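Local atomic coordinates of lipoprotein (Paraburkholderia phytofirmans, PDB entry 5T11), a protein that probably helps guide export of the Pel polysaccharide across the outer membrane, working in the periplasm as a lipoprotein assembled into a dodecamer. Residues V21-I26 against I42-L47; H37-I42 against S147-V152; Y90-A95 against K151-L156; R100-T103 against P109-G112. The protein carries 1 engineered substitution. All coordinates share one frame; numbering follows the deposited sequence.

Contact 1: V21-I26 against I42-L47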
loop_
_atom_site.group_PDB
_atom_site.type_symbol
_atom_site.label_atom_id
_atom_site.label_comp_id
_atom_site.label_asym_id
_atom_site.label_seq_id
_atom_site.Cartn_x
_atom_site.Cartn_y
_atom_site.Cartn_z
ATOM N N VAL B 21 -11.665 48.263 14.931
ATOM C CA VAL B 21 -10.881 47.087 15.293
ATOM C C VAL B 21 -10.356 46.441 14.020
ATOM O O VAL B 21 -11.127 46.167 13.093
ATOM C CB VAL B 21 -11.716 46.075 16.096
ATOM C CG1 VAL B 21 -10.899 44.815 16.401
ATOM C CG2 VAL B 21 -12.255 46.718 17.359
ATOM N N ALA B 22 -9.053 46.193 13.978
ATOM C CA ALA B 22 -8.443 45.408 12.914
ATOM C C ALA B 22 -8.180 43.999 13.428
ATOM O O ALA B 22 -7.646 43.831 14.529
ATOM C CB ALA B 22 -7.140 46.048 12.432
ATOM N N VAL B 23 -8.577 42.997 12.644
ATOM C CA VAL B 23 -8.247 41.599 12.931
ATOM C C VAL B 23 -6.973 41.267 12.168
ATOM O O VAL B 23 -6.912 41.425 10.943
ATOM C CB VAL B 23 -9.390 40.651 12.546
ATOM C CG1 VAL B 23 -8.955 39.186 12.718
ATOM C CG2 VAL B 23 -10.644 40.969 13.363
ATOM N N VAL B 24 -5.948 40.838 12.898
ATOM C CA VAL B 24 -4.603 40.674 12.364
ATOM C C VAL B 24 -4.151 39.236 12.604
ATOM O O VAL B 24 -4.248 38.735 13.730
ATOM C CB VAL B 24 -3.629 41.671 13.018
ATOM C CG1 VAL B 24 -2.203 41.172 12.949
ATOM C CG2 VAL B 24 -3.756 43.035 12.373
ATOM N N SER B 25 -3.668 38.590 11.539
ATOM C CA SER B 25 -2.908 37.341 11.532
ATOM C C SER B 25 -3.117 36.470 12.759
ATOM O O SER B 25 -2.378 36.565 13.745
ATOM C CB SER B 25 -1.415 37.625 11.385
ATOM O OG SER B 25 -0.901 38.225 12.561
ATOM N N ILE B 26 -4.137 35.630 12.708
ATOM C CA ILE B 26 -4.316 34.590 13.704
ATOM C C ILE B 26 -3.459 33.398 13.294
ATOM O O ILE B 26 -3.644 32.837 12.210
ATOM C CB ILE B 26 -5.794 34.213 13.834
ATOM C CG1 ILE B 26 -6.558 35.449 14.363
ATOM C CG2 ILE B 26 -5.941 32.950 14.693
ATOM C CD1 ILE B 26 -8.046 35.254 14.581
ATOM N N ILE B 42 -14.401 34.231 10.908
ATOM C CA ILE B 42 -15.444 34.035 11.908
ATOM C C ILE B 42 -15.339 35.112 12.980
ATOM O O ILE B 42 -16.349 35.698 13.392
ATOM C CB ILE B 42 -15.366 32.616 12.509
ATOM C CG1 ILE B 42 -15.689 31.567 11.452
ATOM C CG2 ILE B 42 -16.350 32.478 13.691
ATOM C CD1 ILE B 42 -15.179 30.131 11.812
ATOM N N ALA B 43 -14.111 35.429 13.410
ATOM C CA ALA B 43 -13.943 36.399 14.491
ATOM C C ALA B 43 -14.387 37.786 14.054
ATOM O O ALA B 43 -15.049 38.501 14.821
ATOM C CB ALA B 43 -12.491 36.436 14.973
ATOM N N ALA B 44 -14.041 38.178 12.820
ATOM C CA ALA B 44 -14.462 39.480 12.312
ATOM C C ALA B 44 -15.981 39.602 12.315
ATOM O O ALA B 44 -16.532 40.613 12.779
ATOM C CB ALA B 44 -13.906 39.714 10.905
ATOM N N ASN B 45 -16.679 38.579 11.804
ATOM C CA ASN B 45 -18.139 38.637 11.778
ATOM C C ASN B 45 -18.721 38.635 13.192
ATOM O O ASN B 45 -19.722 39.313 13.452
ATOM C CB ASN B 45 -18.711 37.488 10.949
ATOM C CG ASN B 45 -18.854 37.847 9.464
ATOM O OD1 ASN B 45 -18.280 38.835 8.988
ATOM N ND2 ASN B 45 -19.633 37.049 8.731
ATOM N N THR B 46 -18.095 37.907 14.119
ATOM C CA THR B 46 -18.588 37.866 15.493
ATOM C C THR B 46 -18.511 39.243 16.147
ATOM O O THR B 46 -19.500 39.736 16.708
ATOM C CB THR B 46 -17.790 36.833 16.304
ATOM O OG1 THR B 46 -17.916 35.533 15.703
ATOM C CG2 THR B 46 -18.290 36.768 17.750
ATOM N N LEU B 47 -17.343 39.890 16.064
ATOM C CA LEU B 47 -17.202 41.261 16.552
ATOM C C LEU B 47 -18.250 42.182 15.944
ATOM O O LEU B 47 -18.772 43.075 16.625
ATOM C CB LEU B 47 -15.806 41.798 16.238
ATOM C CG LEU B 47 -14.604 41.209 16.972
ATOM C CD1 LEU B 47 -13.327 41.887 16.460
ATOM C CD2 LEU B 47 -14.743 41.361 18.488
#

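Contact 2: H37-I42 against S147-V152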
loop_
_atom_site.group_PDB
_atom_site.type_symbol
_atom_site.label_atom_id
_atom_site.label_comp_id
_atom_site.label_asym_id
_atom_site.label_seq_id
_atom_site.Cartn_x
_atom_site.Cartn_y
_atom_site.Cartn_z
ATOM N N HIS B 37 -6.982 31.541 9.076
ATOM C CA HIS B 37 -7.768 32.456 8.243
ATOM C C HIS B 37 -9.261 32.257 8.469
ATOM O O HIS B 37 -10.031 33.230 8.470
ATOM C CB HIS B 37 -7.404 32.269 6.767
ATOM C CG HIS B 37 -5.996 32.670 6.448
ATOM N ND1 HIS B 37 -5.148 31.892 5.685
ATOM C CD2 HIS B 37 -5.283 33.766 6.801
ATOM C CE1 HIS B 37 -3.975 32.493 5.583
ATOM N NE2 HIS B 37 -4.029 33.631 6.253
ATOM N N SER B 38 -9.684 31.005 8.669
ATOM C CA SER B 38 -11.073 30.744 9.027
ATOM C C SER B 38 -11.420 31.403 10.343
ATOM O O SER B 38 -12.502 31.985 10.481
ATOM C CB SER B 38 -11.345 29.234 9.112
ATOM O OG SER B 38 -11.251 28.669 7.816
ATOM N N ALA B 39 -10.524 31.309 11.335
ATOM C CA ALA B 39 -10.800 31.949 12.623
ATOM C C ALA B 39 -10.865 33.465 12.477
ATOM O O ALA B 39 -11.659 34.121 13.163
ATOM C CB ALA B 39 -9.755 31.561 13.664
ATOM N N GLU B 40 -10.038 34.040 11.593
ATOM C CA GLU B 40 -10.079 35.487 11.375
ATOM C C GLU B 40 -11.437 35.915 10.829
ATOM O O GLU B 40 -12.026 36.895 11.300
ATOM C CB GLU B 40 -8.977 35.918 10.407
ATOM C CG GLU B 40 -7.575 35.907 10.956
ATOM C CD GLU B 40 -6.531 35.909 9.845
ATOM O OE1 GLU B 40 -6.938 35.923 8.662
ATOM O OE2 GLU B 40 -5.314 35.891 10.151
ATOM N N SER B 41 -11.940 35.191 9.820
ATOM C CA SER B 41 -13.226 35.523 9.210
ATOM C C SER B 41 -14.366 35.363 10.202
ATOM O O SER B 41 -15.236 36.236 10.314
ATOM C CB SER B 41 -13.477 34.645 7.981
ATOM O OG SER B 41 -12.534 34.936 6.974
ATOM N N ILE B 42 -14.401 34.231 10.908
ATOM C CA ILE B 42 -15.444 34.035 11.908
ATOM C C ILE B 42 -15.339 35.112 12.980
ATOM O O ILE B 42 -16.349 35.698 13.392
ATOM C CB ILE B 42 -15.366 32.616 12.509
ATOM C CG1 ILE B 42 -15.689 31.567 11.452
ATOM C CG2 ILE B 42 -16.350 32.478 13.691
ATOM C CD1 ILE B 42 -15.179 30.131 11.812
ATOM N N SER B 147 -19.587 28.671 17.084
ATOM C CA SER B 147 -20.216 28.784 18.396
ATOM C C SER B 147 -19.200 29.151 19.478
ATOM O O SER B 147 -19.495 29.961 20.366
ATOM C CB SER B 147 -20.917 27.464 18.729
ATOM O OG SER B 147 -21.699 27.541 19.903
ATOM N N LEU B 148 -17.988 28.580 19.411
ATOM C CA LEU B 148 -17.001 28.804 20.467
ATOM C C LEU B 148 -16.406 30.207 20.394
ATOM O O LEU B 148 -16.238 30.881 21.422
ATOM C CB LEU B 148 -15.884 27.762 20.380
ATOM C CG LEU B 148 -14.683 28.011 21.301
ATOM C CD1 LEU B 148 -15.091 27.876 22.776
ATOM C CD2 LEU B 148 -13.491 27.065 20.987
ATOM N N ILE B 149 -16.058 30.646 19.191
ATOM C CA ILE B 149 -15.498 31.979 19.028
ATOM C C ILE B 149 -16.513 33.036 19.445
ATOM O O ILE B 149 -16.158 34.038 20.085
ATOM C CB ILE B 149 -15.017 32.163 17.582
ATOM C CG1 ILE B 149 -13.743 31.345 17.376
ATOM C CG2 ILE B 149 -14.775 33.653 17.273
ATOM C CD1 ILE B 149 -13.466 30.962 15.945
ATOM N N ALA B 150 -17.795 32.814 19.131
ATOM C CA ALA B 150 -18.841 33.722 19.602
ATOM C C ALA B 150 -18.831 33.818 21.123
ATOM O O ALA B 150 -18.909 34.915 21.689
ATOM C CB ALA B 150 -20.214 33.272 19.100
ATOM N N LYS B 151 -18.713 32.671 21.802
ATOM C CA LYS B 151 -18.650 32.675 23.265
ATOM C C LYS B 151 -17.393 33.400 23.751
ATOM O O LYS B 151 -17.464 34.298 24.604
ATOM C CB LYS B 151 -18.696 31.225 23.778
ATOM C CG LYS B 151 -18.733 31.047 25.290
ATOM C CD LYS B 151 -20.041 31.576 25.875
ATOM C CE LYS B 151 -20.168 31.302 27.374
ATOM N NZ LYS B 151 -21.270 32.110 27.963
ATOM N N VAL B 152 -16.233 33.041 23.184
ATOM C CA VAL B 152 -14.953 33.583 23.638
ATOM C C VAL B 152 -14.910 35.103 23.475
ATOM O O VAL B 152 -14.388 35.819 24.340
ATOM C CB VAL B 152 -13.796 32.904 22.880
ATOM C CG1 VAL B 152 -12.497 33.674 23.083
ATOM C CG2 VAL B 152 -13.636 31.439 23.321
#

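Contact 3: Y90-A95 against K151-L156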
loop_
_atom_site.group_PDB
_atom_site.type_symbol
_atom_site.label_atom_id
_atom_site.label_comp_id
_atom_site.label_asym_id
_atom_site.label_seq_id
_atom_site.Cartn_x
_atom_site.Cartn_y
_atom_site.Cartn_z
ATOM N N TYR B 90 -8.082 49.277 18.157
ATOM C CA TYR B 90 -7.605 48.006 18.707
ATOM C C TYR B 90 -7.283 47.017 17.594
ATOM O O TYR B 90 -7.825 47.094 16.488
ATOM C CB TYR B 90 -8.631 47.350 19.643
ATOM C CG TYR B 90 -9.078 48.197 20.806
ATOM C CD1 TYR B 90 -8.261 48.371 21.917
ATOM C CD2 TYR B 90 -10.321 48.814 20.803
ATOM C CE1 TYR B 90 -8.667 49.144 22.988
ATOM C CE2 TYR B 90 -10.738 49.586 21.873
ATOM C CZ TYR B 90 -9.904 49.750 22.964
ATOM O OH TYR B 90 -10.300 50.519 24.040
ATOM N N VAL B 91 -6.402 46.068 17.914
ATOM C CA VAL B 91 -6.087 44.933 17.053
ATOM C C VAL B 91 -6.483 43.658 17.788
ATOM O O VAL B 91 -6.149 43.487 18.968
ATOM C CB VAL B 91 -4.595 44.892 16.667
ATOM C CG1 VAL B 91 -4.197 43.508 16.207
ATOM C CG2 VAL B 91 -4.317 45.867 15.563
ATOM N N LEU B 92 -7.215 42.784 17.101
ATOM C CA LEU B 92 -7.514 41.449 17.594
ATOM C C LEU B 92 -6.579 40.479 16.887
ATOM O O LEU B 92 -6.565 40.415 15.652
ATOM C CB LEU B 92 -8.974 41.063 17.347
ATOM C CG LEU B 92 -9.317 39.667 17.894
ATOM C CD1 LEU B 92 -9.523 39.730 19.397
ATOM C CD2 LEU B 92 -10.522 39.000 17.201
ATOM N N SER B 93 -5.765 39.777 17.665
ATOM C CA SER B 93 -4.870 38.748 17.171
ATOM C C SER B 93 -5.114 37.484 17.991
ATOM O O SER B 93 -6.009 37.437 18.842
ATOM C CB SER B 93 -3.409 39.204 17.253
ATOM O OG SER B 93 -2.571 38.331 16.515
ATOM N N GLY B 94 -4.313 36.459 17.745
ATOM C CA GLY B 94 -4.441 35.229 18.506
ATOM C C GLY B 94 -3.811 34.065 17.759
ATOM O O GLY B 94 -2.962 34.258 16.888
ATOM N N ALA B 95 -4.250 32.860 18.127
ATOM C CA ALA B 95 -3.718 31.637 17.541
ATOM C C ALA B 95 -4.738 30.511 17.652
ATOM O O ALA B 95 -5.546 30.462 18.590
ATOM C CB ALA B 95 -2.410 31.211 18.216
ATOM N N LYS B 151 -18.713 32.671 21.802
ATOM C CA LYS B 151 -18.650 32.675 23.265
ATOM C C LYS B 151 -17.393 33.400 23.751
ATOM O O LYS B 151 -17.464 34.298 24.604
ATOM C CB LYS B 151 -18.696 31.225 23.778
ATOM C CG LYS B 151 -18.733 31.047 25.290
ATOM C CD LYS B 151 -20.041 31.576 25.875
ATOM C CE LYS B 151 -20.168 31.302 27.374
ATOM N NZ LYS B 151 -21.270 32.110 27.963
ATOM N N VAL B 152 -16.233 33.041 23.184
ATOM C CA VAL B 152 -14.953 33.583 23.638
ATOM C C VAL B 152 -14.910 35.103 23.475
ATOM O O VAL B 152 -14.388 35.819 24.340
ATOM C CB VAL B 152 -13.796 32.904 22.880
ATOM C CG1 VAL B 152 -12.497 33.674 23.083
ATOM C CG2 VAL B 152 -13.636 31.439 23.321
ATOM N N LEU B 153 -15.429 35.615 22.363
ATOM C CA LEU B 153 -15.378 37.043 22.066
ATOM C C LEU B 153 -16.581 37.812 22.601
ATOM O O LEU B 153 -16.693 39.022 22.356
ATOM C CB LEU B 153 -15.257 37.266 20.553
ATOM C CG LEU B 153 -14.001 36.697 19.871
ATOM C CD1 LEU B 153 -13.962 37.085 18.385
ATOM C CD2 LEU B 153 -12.718 37.145 20.583
ATOM N N SER B 154 -17.475 37.148 23.335
ATOM C CA SER B 154 -18.645 37.843 23.864
ATOM C C SER B 154 -18.325 39.054 24.748
ATOM O O SER B 154 -19.127 40.004 24.732
ATOM C CB SER B 154 -19.542 36.857 24.629
ATOM O OG SER B 154 -18.939 36.447 25.840
ATOM N N PRO B 155 -17.228 39.104 25.522
ATOM C CA PRO B 155 -16.951 40.341 26.278
ATOM C C PRO B 155 -16.579 41.537 25.403
ATOM O O PRO B 155 -16.536 42.661 25.921
ATOM C CB PRO B 155 -15.789 39.945 27.200
ATOM C CG PRO B 155 -15.820 38.419 27.248
ATOM C CD PRO B 155 -16.285 38.023 25.887
ATOM N N LEU B 156 -16.310 41.352 24.111
ATOM C CA LEU B 156 -16.012 42.477 23.229
ATOM C C LEU B 156 -17.248 43.039 22.530
ATOM O O LEU B 156 -17.111 43.882 21.636
ATOM C CB LEU B 156 -14.976 42.077 22.182
ATOM C CG LEU B 156 -13.677 41.479 22.731
ATOM C CD1 LEU B 156 -12.692 41.235 21.598
ATOM C CD2 LEU B 156 -13.069 42.382 23.790
#

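Contact 4: R100-T103 against P109-G112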
loop_
_atom_site.group_PDB
_atom_site.type_symbol
_atom_site.label_atom_id
_atom_site.label_comp_id
_atom_site.label_asym_id
_atom_site.label_seq_id
_atom_site.Cartn_x
_atom_site.Cartn_y
_atom_site.Cartn_z
ATOM N N ARG B 100 -9.733 20.398 14.181
ATOM C CA ARG B 100 -9.725 19.160 13.402
ATOM C C ARG B 100 -10.900 18.306 13.844
ATOM O O ARG B 100 -11.529 18.569 14.874
ATOM C CB ARG B 100 -8.411 18.391 13.596
ATOM C CG ARG B 100 -8.196 17.938 15.061
ATOM C CD ARG B 100 -6.993 17.006 15.227
ATOM N NE ARG B 100 -7.166 15.763 14.461
ATOM C CZ ARG B 100 -6.356 14.713 14.548
ATOM N NH1 ARG B 100 -5.299 14.740 15.364
ATOM N NH2 ARG B 100 -6.601 13.635 13.824
ATOM N N TYR B 101 -11.192 17.273 13.051
ATOM C CA TYR B 101 -11.944 16.136 13.571
ATOM C C TYR B 101 -10.939 15.160 14.154
ATOM O O TYR B 101 -9.861 14.952 13.587
ATOM C CB TYR B 101 -12.787 15.439 12.493
ATOM C CG TYR B 101 -13.882 16.310 11.898
ATOM C CD1 TYR B 101 -15.120 16.428 12.529
ATOM C CD2 TYR B 101 -13.677 17.027 10.708
ATOM C CE1 TYR B 101 -16.133 17.226 12.007
ATOM C CE2 TYR B 101 -14.700 17.841 10.171
ATOM C CZ TYR B 101 -15.923 17.933 10.835
ATOM O OH TYR B 101 -16.947 18.724 10.345
ATOM N N LYS B 102 -11.270 14.590 15.312
ATOM C CA LYS B 102 -10.447 13.502 15.806
ATOM C C LYS B 102 -10.551 12.328 14.832
ATOM O O LYS B 102 -11.442 12.271 13.978
ATOM C CB LYS B 102 -10.861 13.100 17.234
ATOM C CG LYS B 102 -10.466 14.165 18.291
ATOM C CD LYS B 102 -11.217 14.018 19.641
ATOM C CE LYS B 102 -11.064 12.657 20.263
ATOM N NZ LYS B 102 -11.539 12.679 21.714
ATOM N N THR B 103 -9.611 11.402 14.953
ATOM C CA THR B 103 -9.423 10.385 13.931
ATOM C C THR B 103 -10.531 9.339 13.994
ATOM O O THR B 103 -11.100 9.057 15.053
ATOM C CB THR B 103 -8.045 9.733 14.090
ATOM O OG1 THR B 103 -7.660 9.115 12.859
ATOM C CG2 THR B 103 -8.063 8.671 15.192
ATOM N N PRO B 109 -15.467 16.775 16.243
ATOM C CA PRO B 109 -14.710 18.021 16.045
ATOM C C PRO B 109 -14.174 18.569 17.358
ATOM O O PRO B 109 -14.805 18.457 18.410
ATOM C CB PRO B 109 -15.751 18.978 15.444
ATOM C CG PRO B 109 -17.083 18.464 15.961
ATOM C CD PRO B 109 -16.911 16.946 15.993
ATOM N N VAL B 110 -12.990 19.171 17.288
ATOM C CA VAL B 110 -12.342 19.775 18.446
ATOM C C VAL B 110 -11.699 21.092 18.013
ATOM O O VAL B 110 -11.071 21.169 16.952
ATOM C CB VAL B 110 -11.296 18.821 19.074
ATOM C CG1 VAL B 110 -11.970 17.602 19.710
ATOM C CG2 VAL B 110 -10.331 18.343 18.020
ATOM N N VAL B 111 -11.848 22.127 18.842
ATOM C CA VAL B 111 -11.356 23.473 18.538
ATOM C C VAL B 111 -10.684 24.065 19.771
ATOM O O VAL B 111 -11.240 24.013 20.876
ATOM C CB VAL B 111 -12.497 24.404 18.078
ATOM C CG1 VAL B 111 -11.975 25.828 17.821
ATOM C CG2 VAL B 111 -13.176 23.842 16.818
ATOM N N GLY B 112 -9.493 24.635 19.583
ATOM C CA GLY B 112 -8.819 25.399 20.623
ATOM C C GLY B 112 -8.288 26.706 20.045
ATOM O O GLY B 112 -7.657 26.681 18.982
#

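Contact 1: V21-I26 against I42-L47
No ring, amide or carboxylate takes part where Val21 and Val23 meet Ala44 and Leu47, so faces here are those of the sheet. One of its faces carries these two valines and is covered by helix 35-49, while the opposite face carries Ala22 and Val24, which pack against Trp82 and Ala79 of helix 78-85. The arrangement illustrates the first half of a beta-alpha-beta crossover: strand 21-28 runs out, helix 35-49 returns over the sheet, and strand 55-57 completes the unit. Accordingly, the two segments run nearly antiparallel, at 165°, with their axes 9.3 Å apart.

The closest meeting is between methyl groups. Leu47 reaches down from the helix with CD1, which touches Val21 CG1 at 3.8 Å, the two side chains crossing at about a right angle. The same Leu47 CD1 lies 4.2 Å from Val23 CG2 and so bridges two alternate residues of the strand. Both valines hold CG1 anti to the backbone N (chi1 177° and 174°), yet they present different branches to the helix, CG1 from Val21 and CG2 from Val23. The small side chain of Ala44 lets Val23 come close to the helix backbone, with Val23 CG2 4.2 Å from Ala44 CA. Contacts between the two segments are entirely apolar; one polar detail lies within the helix segment. There Ile42 O is gripped twice, by Thr46 N and by Thr46 OG1; the hydroxyl oxygen OG1 sits 2.8 Å from Ile42 O, well above the carbonyl plane.

Contact 2: H37-I42 against S147-V152
Ile42 and Ile149 mark the nearest approach of two helical backbones, their CA atoms 7.4 Å apart. Each segment is regular helix, held by bonds from an amide to the carbonyl four residues earlier, such as Ile42 N to Ser38 O at 3.0 Å and Val152 N to Leu148 O at 2.8 Å. No hydrogen bond passes between them, and the meeting surface is purely aliphatic.

It is carried largely by one residue, Ile149, which points toward the other helix and reaches two positions a turn apart. Its terminal CD1 lies 4.0 Å from Ile42 CG2 and also touches the smaller Ala39, with Ile149 CD1 4.4 Å from Ala39 CB. The branch methyl adds a second touch, Ile149 CG2 being 4.1 Å from Ile42 CG2. Thus a single methyl of Ile42 rests in the angle between the two arms of Ile149, and the side chains cross at about a right angle. Ile42 offers this methyl because CG2 stands anti to its backbone N, with CG1 turned beside that N (chi1 -66°).

The helices 35-49 and 141-152 therefore lie as neighbours over the sheet. Ala39 and Ile42 also pack on Trp99 of strand 90-99, while Leu148 and Val152 turn to Val111 and Phe115 of strand 109-119 and to Val7 of strand 5-9. Helix 35-49 also borders a second subunit: Ser38 and Ser41 pack on its Tyr29, and Ile42 on its Glu97.

Contact 3: Y90-A95 against K151-L156
Leu92, on a central strand of the mixed sheet in this alpha/beta fold, shows how one forked side chain can meet two others where helix 141-152 gives way to a short 3-10 turn. CB leaves strand 90-99 toward that turn, and neither CB nor CG touches it; CG stands anti to the backbone N (chi1 -179°), carrying the fork outward from the sheet. The two branches then part company. CD2 meets Leu153 CD1 at 4.1 Å, the ends of the two side chains meeting head on. CD1 meets Leu156 CD1, also at 4.1 Å, but here the chains cross obliquely.

Further cover comes from the same face of the fold: Leu92 also packs on Ala43 and Leu47 of helix 35-49 and on Phe115 of strand 109-119, so its branches are buried in hydrocarbon. The spacing of Leu153 and Leu156 is set by the turn, in which Leu156 N binds Leu153 O at 2.9 Å. Within the same turn Ser154 OG reaches back to Lys151 O at 2.9 Å, in the carbonyl plane, and Ser154 N binds the same oxygen.

Contact 4: R100-T103 against P109-G112
The far end of a beta-hairpin, where strand 90-99 runs into a loop and returns as strand 109-119, is held by Arg100 and Val110, an antiparallel hydrogen-bonded pair. The two bonds are reciprocal: Val110 N reaches Arg100 O at 2.9 Å, and Arg100 N reaches Val110 O at 3.2 Å. Arg100 O also receives a CA-H...O contact from Pro109 CA. One step toward the loop, Tyr101 and Pro109 form a non-hydrogen-bonded pair with CA atoms only 4.2 Å apart.

Arg100 and Val110 share one face of the pairing, Tyr101 and Pro109 the other. Beside Arg100, and pointing the same way, lies Val110, with Arg100 CG 3.7 Å from Val110 CG2. On the opposite face the Tyr101 side chain passes obliquely by the proline, Tyr101 CE1 lying 3.9 Å from Pro109 CB. Lys102 comes in from the loop, crosses the valine at about a right angle and lays CD against its other branch, 3.7 Å from Val110 CG1. The Arg100 chain bends at chi3 (-62°), which brings NE within 2.9 Å of Tyr101 O, above the plane of that carbonyl.

The polar ends lead into the dodecamer. Tyr101 OH bonds to Leu141 N and to Glu98 of a second subunit, whereas Lys102 NZ makes a salt bridge with Glu108 and bonds to the carbonyls of Ser137 and Ser139 of a third. Backbone pairing and aliphatic stems thus shape the hairpin end, while its ammonium and phenol groups tie it to two neighbouring copies; the surrounding oxygens would probably stabilise the lysine's positive charge.

Overall arrangement
From the N terminus, contact 1 closes the first loop, bringing helix 35-49 back over strand 21-28. Before it closes, contact 2 opens on the same helix, so the two cross and share Ile42; contact 2 ends only at helix 141-152, over a hundred residues on. Contact 3 starts after contact 1 is complete, on the strand adjoining 21-28, and finishes on the same C-terminal stretch as contact 2. Contact 4, a short hairpin closure, nests inside the loops of both. Contacts 1 to 3 bind two helices and the sheet into one core, with centres 7 to 9 Å apart, while contact 4 lies farther out, touching contact 2 through Val111 and Leu148.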